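PDB 5C2V: hydrazine synthase subunit alpha from Candidatus Kuenenia stuttgartiensis, which catalyses, within the hydrazine synthase complex, the condensation of hydroxylamine with ammonia to give hydrazine, and carries two c-type hemes. Local coordinates for residues Val310-Ala315 / Gly334-Ser339; Thr498-Arg503 / Gly764-Asn769; Arg642-Arg647 / Ile757-Asp762. One frame throughout, in Å; residues are numbered along the deposited sequence.

Contact 1. Residues Val310-Ala315 / Gly334-Ser339; sequences VGQLAA and GGLYRS
Gly-311 and Tyr-337 form an antiparallel hydrogen-bonded pair, a single bridge between the two segments. Tyr-337 N reaches Gly-311 O at 2.7 Å, and Gly-311 N returns the bond to Tyr-337 O at 3.0 Å. The packed flank lies beyond the bridge. Leu-313 crosses Tyr-337 at about a right angle, its CG 3.7 Å from Tyr-337 CB and its CD1 beside CD2 of the ring. Next to it the chain of Gln-312 bends back at chi2 (-59°), and NE2 donates to Gly-335 O at 3.1 Å, while OE1 bonds to Thr-330 OG1. Asp-333 takes the phenol OH of Tyr-337. Val-310 CG1 also packs closely, 3.6 Å from Arg-338 NE, over one face of the guanidinium toward its rim; Asp-44 pairs with that charge. Looseness is confined to Leu-336: Val-310 CG2 touches Leu-336 CD1 at 4.2 Å, and Leu-336 remains partly exposed, although Trp-308 of the second subunit packs on it. The strand axes stand 61° apart, so the strands soon diverge. Strand 312-317 continues between 297-303 and 327-328, strand 336-342 alongside 348-353: the contact joins the four-stranded sheets of two successive blades of the six-bladed propeller.

Contact 2. Residues Thr498-Arg503 / Gly764-Asn769; sequences TAFQQR and GAQWDN. With CA (calcium ion), chain Z.
Phe-500 turns one ring face to Gly-764, whose CA sits 3.8 Å from Phe-500 CG in a CH-pi contact offset toward the rim. Gly-764 ends the preceding helix in a Schellman motif, and lacking a side chain it lets the backbone come down onto the ring. Its carbonyl oxygen turns to Thr-498, whose OG1 donates in the carbonyl plane at 3.0 Å and also accepts from Phe-500 N, closing an ST turn. CD2 of the Phe-500 ring lies over the guanidinium of Arg-503; NE of that group donates to Gln-501 O, and Tyr-528 is its main polar partner.

Gln-766 crosses the Arg-503 chain at about a right angle, its amide plane 28° from the guanidinium. A bend at chi2 (82°) sends its amide back toward the 498-503 loop, where NE2 lies 3.4 Å from Phe-500 CB and makes a weak bond to Gln-501 O; Leu-763 O is its stronger acceptor. Gln-502 runs extended beyond CG, and its NE2 meets Asp-768 O at 2.9 Å from 59° above the carbonyl plane. Asn-769 OD1 weakly accepts from Arg-503 N at 3.3 Å, while ND2 bonds to Val-644 O.

Beyond lies a calcium site. Asp-768 OD1 binds the ion at 2.3 Å, with Ile-770 O, Gly-772 O, Asp-774 OD2 and two waters completing the shell, and OD2 pairs with Arg-647. A weak bond from Gln-502 NE2 to water 1 makes Gln-502 a second-shell residue. The two loops, one from the middle domain, thus meet beside a calcium-binding turn near the C-terminus.

Contact 3. Residues Arg642-Arg647 / Ile757-Asp762; sequences RTVDFR and IVEWID
Trp-760 loses the most surface here, with Phe-646 and Val-644 packed against it. Phe-646 CD1 lies over one face of the indole, toward the rim, 3.5 Å from Trp-760 CZ2. The rings meet obliquely, centroids 5.1 Å apart and planes at 40°. Chi1 (169°) sets Trp-760 CG anti to the backbone N. The indole meets Phe-646 through its six-membered ring, and its NE1 finds an acceptor in Gln-766 O just past the helix end. Ile-650 also packs on the ring.

Val-644 faces the helix with its CB, and its two methyls divide between two residues. CG1 rests 3.7 Å from Trp-760 CB, crossing that side chain at about a right angle, and CG2 touches CB of Glu-759 at 4.0 Å. One branch thus covers the root of the tryptophan and the other that of the glutamate.

These residues join the start of helix 646-657, which runs into the covalent attachment site of the second heme, to the end of helix 751-762. Packing between the helix before the heme-binding cysteines and the C-terminal helix is a hallmark of cytochrome c domains, and the pairing here is consistent with it. Asp-645 occupies the N-cap of the first helix, making a weak capping bond to Arg-647 N; its carboxylate is also gripped side-on by NE and NH2 of Arg-647.

Beyond Val-644, Glu-759 and Arg-642 form a two-pronged salt bridge. Arg-642 NH2 approaches Glu-759 OE2 on the syn side at 3.1 Å, while Arg-642 NH1 makes a weak bond to Glu-759 OE1 at 3.3 Å. The carboxylate lies at the guanidinium edge, the planes 28° apart, and Tyr-508 OH on strand 503-510 gives OE2 a second partner.

How the contacts relate
Along the chain, contact 1 closes before the others open, and contact 3 is nested within the long loop that contact 2 closes. Contact 1 belongs to the propeller; its centre lies about 36 Å from that of contact 2 and about 44 Å from that of contact 3, across the chain's centre from the latter. Contacts 2 and 3, their centres about 9 Å apart, touch directly, with the Trp-767 ring packing on Phe-646. Contact 3 uses the last turns of helix 751-762, joined to helix 646-657 inside the cytochrome c domain; contact 2 ties the loop that follows directly to the middle domain, so helix end and loop probably help join the two heme-bearing domains.

Contact 1. Residues Val310-Ala315 / Gly334-Ser339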
loop_
_atom_site.group_PDB
_atom_site.type_symbol
_atom_site.label_atom_id
_atom_site.label_comp_id
_atom_site.label_asym_id
_atom_site.label_seq_id
_atom_site.Cartn_x
_atom_site.Cartn_y
_atom_site.Cartn_z
ATOM N N VAL D 310 4.989 -12.059 -19.616
ATOM C CA VAL D 310 4.963 -13.402 -19.047
ATOM C C VAL D 310 4.784 -13.308 -17.536
ATOM O O VAL D 310 5.061 -12.270 -16.938
ATOM C CB VAL D 310 6.244 -14.194 -19.376
ATOM C CG1 VAL D 310 6.465 -14.244 -20.880
ATOM C CG2 VAL D 310 7.446 -13.579 -18.680
ATOM N N GLY D 311 4.323 -14.391 -16.919
ATOM C CA GLY D 311 3.953 -14.356 -15.517
ATOM C C GLY D 311 3.131 -15.563 -15.110
ATOM O O GLY D 311 3.271 -16.641 -15.686
ATOM N N GLN D 312 2.298 -15.389 -14.088
ATOM C CA GLN D 312 1.385 -16.443 -13.663
ATOM C C GLN D 312 0.014 -16.284 -14.316
ATOM O O GLN D 312 -0.198 -15.379 -15.124
ATOM C CB GLN D 312 1.245 -16.448 -12.140
ATOM C CG GLN D 312 2.559 -16.643 -11.402
ATOM C CD GLN D 312 3.243 -17.948 -11.764
ATOM O OE1 GLN D 312 2.587 -18.935 -12.098
ATOM N NE2 GLN D 312 4.569 -17.957 -11.700
ATOM N N LEU D 313 -0.914 -17.169 -13.964
ATOM C CA LEU D 313 -2.269 -17.115 -14.502
ATOM C C LEU D 313 -3.286 -16.785 -13.416
ATOM O O LEU D 313 -3.359 -17.468 -12.394
ATOM C CB LEU D 313 -2.638 -18.443 -15.172
ATOM C CG LEU D 313 -1.884 -18.829 -16.445
ATOM C CD1 LEU D 313 -2.407 -20.148 -16.994
ATOM C CD2 LEU D 313 -1.993 -17.729 -17.491
ATOM N N ALA D 314 -4.071 -15.738 -13.643
ATOM C CA ALA D 314 -5.107 -15.345 -12.692
ATOM C C ALA D 314 -6.475 -15.341 -13.362
ATOM O O ALA D 314 -6.572 -15.278 -14.587
ATOM C CB ALA D 314 -4.797 -13.979 -12.102
ATOM N N ALA D 315 -7.533 -15.412 -12.560
ATOM C CA ALA D 315 -8.882 -15.457 -13.109
ATOM C C ALA D 315 -9.912 -14.744 -12.237
ATOM O O ALA D 315 -9.872 -14.832 -11.009
ATOM C CB ALA D 315 -9.304 -16.904 -13.333
ATOM N N GLY D 334 6.668 -22.918 -9.887
ATOM C CA GLY D 334 7.702 -21.927 -10.135
ATOM C C GLY D 334 7.941 -21.596 -11.601
ATOM O O GLY D 334 8.849 -20.832 -11.928
ATOM N N GLY D 335 7.125 -22.162 -12.487
ATOM C CA GLY D 335 7.272 -21.931 -13.914
ATOM C C GLY D 335 6.609 -20.648 -14.383
ATOM O O GLY D 335 5.869 -20.012 -13.633
ATOM N N LEU D 336 6.877 -20.267 -15.630
ATOM C CA LEU D 336 6.295 -19.057 -16.205
ATOM C C LEU D 336 5.250 -19.377 -17.273
ATOM O O LEU D 336 5.480 -20.201 -18.163
ATOM C CB LEU D 336 7.389 -18.165 -16.799
ATOM C CG LEU D 336 8.357 -17.517 -15.807
ATOM C CD1 LEU D 336 9.342 -16.612 -16.531
ATOM C CD2 LEU D 336 7.596 -16.742 -14.741
ATOM N N TYR D 337 4.102 -18.712 -17.174
ATOM C CA TYR D 337 2.991 -18.930 -18.095
ATOM C C TYR D 337 2.733 -17.710 -18.971
ATOM O O TYR D 337 2.956 -16.572 -18.555
ATOM C CB TYR D 337 1.717 -19.282 -17.324
ATOM C CG TYR D 337 1.739 -20.638 -16.655
ATOM C CD1 TYR D 337 2.419 -20.834 -15.460
ATOM C CD2 TYR D 337 1.066 -21.717 -17.211
ATOM C CE1 TYR D 337 2.436 -22.072 -14.844
ATOM C CE2 TYR D 337 1.077 -22.957 -16.602
ATOM C CZ TYR D 337 1.763 -23.128 -15.418
ATOM O OH TYR D 337 1.778 -24.361 -14.808
ATOM N N ARG D 338 2.258 -17.957 -20.188
ATOM C CA ARG D 338 1.874 -16.890 -21.102
ATOM C C ARG D 338 0.881 -17.403 -22.145
ATOM O O ARG D 338 0.797 -18.609 -22.399
ATOM C CB ARG D 338 3.109 -16.298 -21.790
ATOM C CG ARG D 338 3.767 -17.239 -22.784
ATOM C CD ARG D 338 5.144 -16.764 -23.214
ATOM N NE ARG D 338 5.108 -15.491 -23.925
ATOM C CZ ARG D 338 6.165 -14.940 -24.515
ATOM N NH1 ARG D 338 7.340 -15.553 -24.481
ATOM N NH2 ARG D 338 6.046 -13.776 -25.141
ATOM N N SER D 339 0.133 -16.473 -22.732
ATOM C CA SER D 339 -0.791 -16.754 -23.831
ATOM C C SER D 339 -1.756 -17.917 -23.582
ATOM O O SER D 339 -1.684 -18.937 -24.267
ATOM C CB SER D 339 0.005 -17.026 -25.108
ATOM O OG SER D 339 0.934 -15.986 -25.361
#

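Contact 2. Residues Thr498-Arg503 / Gly764-Asn769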
loop_
_atom_site.group_PDB
_atom_site.type_symbol
_atom_site.label_atom_id
_atom_site.label_comp_id
_atom_site.label_asym_id
_atom_site.label_seq_id
_atom_site.Cartn_x
_atom_site.Cartn_y
_atom_site.Cartn_z
ATOM N N THR D 498 7.170 16.927 -11.423
ATOM C CA THR D 498 6.228 15.943 -10.904
ATOM C C THR D 498 6.016 14.818 -11.911
ATOM O O THR D 498 6.582 14.836 -13.004
ATOM C CB THR D 498 4.867 16.580 -10.566
ATOM O OG1 THR D 498 4.119 16.789 -11.770
ATOM C CG2 THR D 498 5.061 17.908 -9.849
ATOM N N ALA D 499 5.194 13.844 -11.537
ATOM C CA ALA D 499 4.900 12.712 -12.408
ATOM C C ALA D 499 3.859 13.090 -13.457
ATOM O O ALA D 499 3.580 12.321 -14.377
ATOM C CB ALA D 499 4.424 11.524 -11.589
ATOM N N PHE D 500 3.287 14.281 -13.307
ATOM C CA PHE D 500 2.288 14.779 -14.244
ATOM C C PHE D 500 2.949 15.323 -15.504
ATOM O O PHE D 500 3.775 16.233 -15.435
ATOM C CB PHE D 500 1.435 15.871 -13.593
ATOM C CG PHE D 500 0.573 15.381 -12.463
ATOM C CD1 PHE D 500 1.096 15.228 -11.190
ATOM C CD2 PHE D 500 -0.764 15.085 -12.673
ATOM C CE1 PHE D 500 0.304 14.780 -10.149
ATOM C CE2 PHE D 500 -1.561 14.636 -11.636
ATOM C CZ PHE D 500 -1.025 14.484 -10.373
ATOM N N GLN D 501 2.583 14.765 -16.653
ATOM C CA GLN D 501 3.093 15.258 -17.924
ATOM C C GLN D 501 2.308 16.485 -18.381
ATOM O O GLN D 501 1.383 16.931 -17.701
ATOM C CB GLN D 501 3.045 14.164 -18.991
ATOM C CG GLN D 501 4.109 13.093 -18.816
ATOM C CD GLN D 501 4.039 12.019 -19.882
ATOM O OE1 GLN D 501 2.983 11.778 -20.468
ATOM N NE2 GLN D 501 5.168 11.370 -20.143
ATOM N N GLN D 502 2.687 17.026 -19.534
ATOM C CA GLN D 502 2.110 18.269 -20.035
ATOM C C GLN D 502 0.616 18.149 -20.315
ATOM O O GLN D 502 0.148 17.151 -20.864
ATOM C CB GLN D 502 2.843 18.714 -21.300
ATOM C CG GLN D 502 4.337 18.883 -21.104
ATOM C CD GLN D 502 5.087 19.026 -22.411
ATOM O OE1 GLN D 502 5.080 18.120 -23.244
ATOM N NE2 GLN D 502 5.739 20.168 -22.598
ATOM N N ARG D 503 -0.124 19.178 -19.919
ATOM C CA ARG D 503 -1.570 19.214 -20.088
ATOM C C ARG D 503 -2.067 20.655 -20.086
ATOM O O ARG D 503 -1.327 21.575 -19.741
ATOM C CB ARG D 503 -2.265 18.399 -18.999
ATOM C CG ARG D 503 -1.832 18.729 -17.585
ATOM C CD ARG D 503 -2.183 17.585 -16.654
ATOM N NE ARG D 503 -1.429 16.379 -16.984
ATOM C CZ ARG D 503 -1.701 15.171 -16.501
ATOM N NH1 ARG D 503 -2.720 15.002 -15.669
ATOM N NH2 ARG D 503 -0.959 14.130 -16.855
ATOM N N GLY D 764 -1.070 20.013 -12.001
ATOM C CA GLY D 764 0.044 19.116 -11.754
ATOM C C GLY D 764 1.372 19.824 -11.554
ATOM O O GLY D 764 2.408 19.172 -11.422
ATOM N N ALA D 765 1.337 21.154 -11.551
ATOM C CA ALA D 765 2.505 21.976 -11.233
ATOM C C ALA D 765 3.695 21.690 -12.143
ATOM O O ALA D 765 4.809 21.471 -11.668
ATOM C CB ALA D 765 2.903 21.783 -9.773
ATOM N N GLN D 766 3.456 21.696 -13.450
ATOM C CA GLN D 766 4.522 21.459 -14.413
ATOM C C GLN D 766 5.435 22.673 -14.544
ATOM O O GLN D 766 5.238 23.693 -13.884
ATOM C CB GLN D 766 3.945 21.096 -15.786
ATOM C CG GLN D 766 3.172 19.787 -15.830
ATOM C CD GLN D 766 1.745 19.938 -15.346
ATOM O OE1 GLN D 766 1.299 21.040 -15.026
ATOM N NE2 GLN D 766 1.016 18.829 -15.295
ATOM N N TRP D 767 6.435 22.539 -15.406
ATOM C CA TRP D 767 7.388 23.598 -15.711
ATOM C C TRP D 767 7.231 23.971 -17.175
ATOM O O TRP D 767 6.885 25.102 -17.518
ATOM C CB TRP D 767 8.818 23.139 -15.409
ATOM C CG TRP D 767 9.898 23.847 -16.188
ATOM C CD1 TRP D 767 10.426 23.463 -17.389
ATOM C CD2 TRP D 767 10.620 25.022 -15.792
ATOM N NE1 TRP D 767 11.406 24.344 -17.780
ATOM C CE2 TRP D 767 11.548 25.307 -16.817
ATOM C CE3 TRP D 767 10.563 25.867 -14.680
ATOM C CZ2 TRP D 767 12.412 26.399 -16.758
ATOM C CZ3 TRP D 767 11.421 26.953 -14.627
ATOM C CH2 TRP D 767 12.332 27.209 -15.659
ATOM N N ASP D 768 7.483 22.992 -18.037
ATOM C CA ASP D 768 7.311 23.178 -19.460
ATOM C C ASP D 768 5.987 22.537 -19.852
ATOM O O ASP D 768 5.879 21.316 -19.935
ATOM C CB ASP D 768 8.484 22.541 -20.209
ATOM C CG ASP D 768 8.668 23.096 -21.597
ATOM O OD1 ASP D 768 7.656 23.304 -22.290
ATOM O OD2 ASP D 768 9.829 23.326 -21.993
ATOM N N ASN D 769 4.980 23.373 -20.082
ATOM C CA ASN D 769 3.659 22.891 -20.466
ATOM C C ASN D 769 3.405 23.015 -21.963
ATOM O O ASN D 769 2.322 22.687 -22.444
ATOM C CB ASN D 769 2.571 23.624 -19.681
ATOM C CG ASN D 769 1.905 22.733 -18.646
ATOM O OD1 ASN D 769 1.923 21.506 -18.763
ATOM N ND2 ASN D 769 1.310 23.346 -17.628
HETATM CA CA CA Z . 8.267 22.590 -24.428
HETATM O O HOH W 1 8.249 20.295 -23.766
HETATM O O HOH W 2 10.626 22.767 -23.991
#

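Contact 3. Residues Arg642-Arg647 / Ile757-Asp762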
loop_
_atom_site.group_PDB
_atom_site.type_symbol
_atom_site.label_atom_id
_atom_site.label_comp_id
_atom_site.label_asym_id
_atom_site.label_seq_id
_atom_site.Cartn_x
_atom_site.Cartn_y
_atom_site.Cartn_z
ATOM N N ARG D 642 -5.808 27.031 -23.921
ATOM C CA ARG D 642 -4.983 27.672 -22.900
ATOM C C ARG D 642 -4.421 26.698 -21.867
ATOM O O ARG D 642 -5.100 25.763 -21.437
ATOM C CB ARG D 642 -5.790 28.761 -22.187
ATOM C CG ARG D 642 -4.983 29.610 -21.217
ATOM C CD ARG D 642 -5.842 30.683 -20.566
ATOM N NE ARG D 642 -6.868 30.117 -19.693
ATOM C CZ ARG D 642 -6.734 29.970 -18.379
ATOM N NH1 ARG D 642 -5.613 30.349 -17.779
ATOM N NH2 ARG D 642 -7.719 29.446 -17.662
ATOM N N THR D 643 -3.171 26.931 -21.477
ATOM C CA THR D 643 -2.531 26.187 -20.398
ATOM C C THR D 643 -1.743 27.147 -19.515
ATOM O O THR D 643 -1.544 28.308 -19.873
ATOM C CB THR D 643 -1.587 25.095 -20.928
ATOM O OG1 THR D 643 -1.230 24.207 -19.860
ATOM C CG2 THR D 643 -0.325 25.716 -21.509
ATOM N N VAL D 644 -1.304 26.666 -18.357
ATOM C CA VAL D 644 -0.471 27.473 -17.474
ATOM C C VAL D 644 0.971 26.976 -17.493
ATOM O O VAL D 644 1.256 25.850 -17.083
ATOM C CB VAL D 644 -0.994 27.461 -16.027
ATOM C CG1 VAL D 644 -0.129 28.351 -15.148
ATOM C CG2 VAL D 644 -2.443 27.918 -15.984
ATOM N N ASP D 645 1.873 27.821 -17.978
ATOM C CA ASP D 645 3.291 27.487 -18.047
ATOM C C ASP D 645 4.064 28.270 -16.990
ATOM O O ASP D 645 3.896 29.482 -16.864
ATOM C CB ASP D 645 3.842 27.778 -19.443
ATOM C CG ASP D 645 5.249 27.251 -19.638
ATOM O OD1 ASP D 645 6.209 27.983 -19.314
ATOM O OD2 ASP D 645 5.395 26.109 -20.122
ATOM N N PHE D 646 4.910 27.575 -16.234
ATOM C CA PHE D 646 5.610 28.183 -15.106
ATOM C C PHE D 646 6.537 29.321 -15.527
ATOM O O PHE D 646 6.655 30.326 -14.829
ATOM C CB PHE D 646 6.410 27.126 -14.343
ATOM C CG PHE D 646 7.071 27.649 -13.099
ATOM C CD1 PHE D 646 6.355 27.771 -11.921
ATOM C CD2 PHE D 646 8.407 28.018 -13.108
ATOM C CE1 PHE D 646 6.958 28.253 -10.774
ATOM C CE2 PHE D 646 9.015 28.500 -11.965
ATOM C CZ PHE D 646 8.289 28.618 -10.796
ATOM N N ARG D 647 7.193 29.157 -16.670
ATOM C CA ARG D 647 8.153 30.144 -17.149
ATOM C C ARG D 647 7.461 31.396 -17.681
ATOM O O ARG D 647 7.901 32.517 -17.426
ATOM C CB ARG D 647 9.035 29.534 -18.236
ATOM C CG ARG D 647 9.642 28.200 -17.848
ATOM C CD ARG D 647 9.971 27.373 -19.075
ATOM N NE ARG D 647 8.771 27.011 -19.820
ATOM C CZ ARG D 647 8.778 26.339 -20.965
ATOM N NH1 ARG D 647 9.928 25.953 -21.503
ATOM N NH2 ARG D 647 7.635 26.055 -21.575
ATOM N N ILE D 757 -1.650 30.762 -9.928
ATOM C CA ILE D 757 -0.873 29.800 -9.151
ATOM C C ILE D 757 -1.723 28.575 -8.802
ATOM O O ILE D 757 -1.265 27.432 -8.928
ATOM C CB ILE D 757 -0.321 30.433 -7.858
ATOM C CG1 ILE D 757 0.620 31.590 -8.195
ATOM C CG2 ILE D 757 0.401 29.391 -7.017
ATOM C CD1 ILE D 757 1.224 32.260 -6.982
ATOM N N VAL D 758 -2.961 28.820 -8.376
ATOM C CA VAL D 758 -3.899 27.742 -8.064
ATOM C C VAL D 758 -4.090 26.800 -9.253
ATOM O O VAL D 758 -3.993 25.578 -9.112
ATOM C CB VAL D 758 -5.274 28.297 -7.640
ATOM C CG1 VAL D 758 -6.284 27.167 -7.494
ATOM C CG2 VAL D 758 -5.154 29.084 -6.342
ATOM N N GLU D 759 -4.352 27.380 -10.421
ATOM C CA GLU D 759 -4.508 26.612 -11.651
ATOM C C GLU D 759 -3.249 25.820 -11.974
ATOM O O GLU D 759 -3.325 24.650 -12.353
ATOM C CB GLU D 759 -4.851 27.533 -12.824
ATOM C CG GLU D 759 -6.301 27.972 -12.870
ATOM C CD GLU D 759 -6.616 28.797 -14.103
ATOM O OE1 GLU D 759 -5.745 29.580 -14.535
ATOM O OE2 GLU D 759 -7.734 28.655 -14.643
ATOM N N TRP D 760 -2.097 26.466 -11.822
ATOM C CA TRP D 760 -0.816 25.817 -12.077
ATOM C C TRP D 760 -0.643 24.571 -11.217
ATOM O O TRP D 760 -0.254 23.516 -11.716
ATOM C CB TRP D 760 0.340 26.788 -11.827
ATOM C CG TRP D 760 1.683 26.123 -11.816
ATOM C CD1 TRP D 760 2.290 25.482 -12.857
ATOM C CD2 TRP D 760 2.589 26.038 -10.710
ATOM N NE1 TRP D 760 3.516 25.000 -12.466
ATOM C CE2 TRP D 760 3.723 25.329 -11.152
ATOM C CE3 TRP D 760 2.551 26.492 -9.388
ATOM C CZ2 TRP D 760 4.809 25.063 -10.321
ATOM C CZ3 TRP D 760 3.629 26.228 -8.564
ATOM C CH2 TRP D 760 4.743 25.520 -9.032
ATOM N N ILE D 761 -0.946 24.693 -9.928
ATOM C CA ILE D 761 -0.813 23.563 -9.015
ATOM C C ILE D 761 -1.829 22.461 -9.321
ATOM O O ILE D 761 -1.486 21.277 -9.334
ATOM C CB ILE D 761 -0.966 24.008 -7.550
ATOM C CG1 ILE D 761 0.124 25.018 -7.191
ATOM C CG2 ILE D 761 -0.901 22.814 -6.617
ATOM C CD1 ILE D 761 0.131 25.418 -5.735
ATOM N N ASP D 762 -3.074 22.852 -9.577
ATOM C CA ASP D 762 -4.129 21.890 -9.892
ATOM C C ASP D 762 -3.848 21.132 -11.189
ATOM O O ASP D 762 -4.292 19.996 -11.360
ATOM C CB ASP D 762 -5.484 22.595 -9.986
ATOM C CG ASP D 762 -6.266 22.527 -8.690
ATOM O OD1 ASP D 762 -5.684 22.125 -7.660
ATOM O OD2 ASP D 762 -7.463 22.880 -8.700
#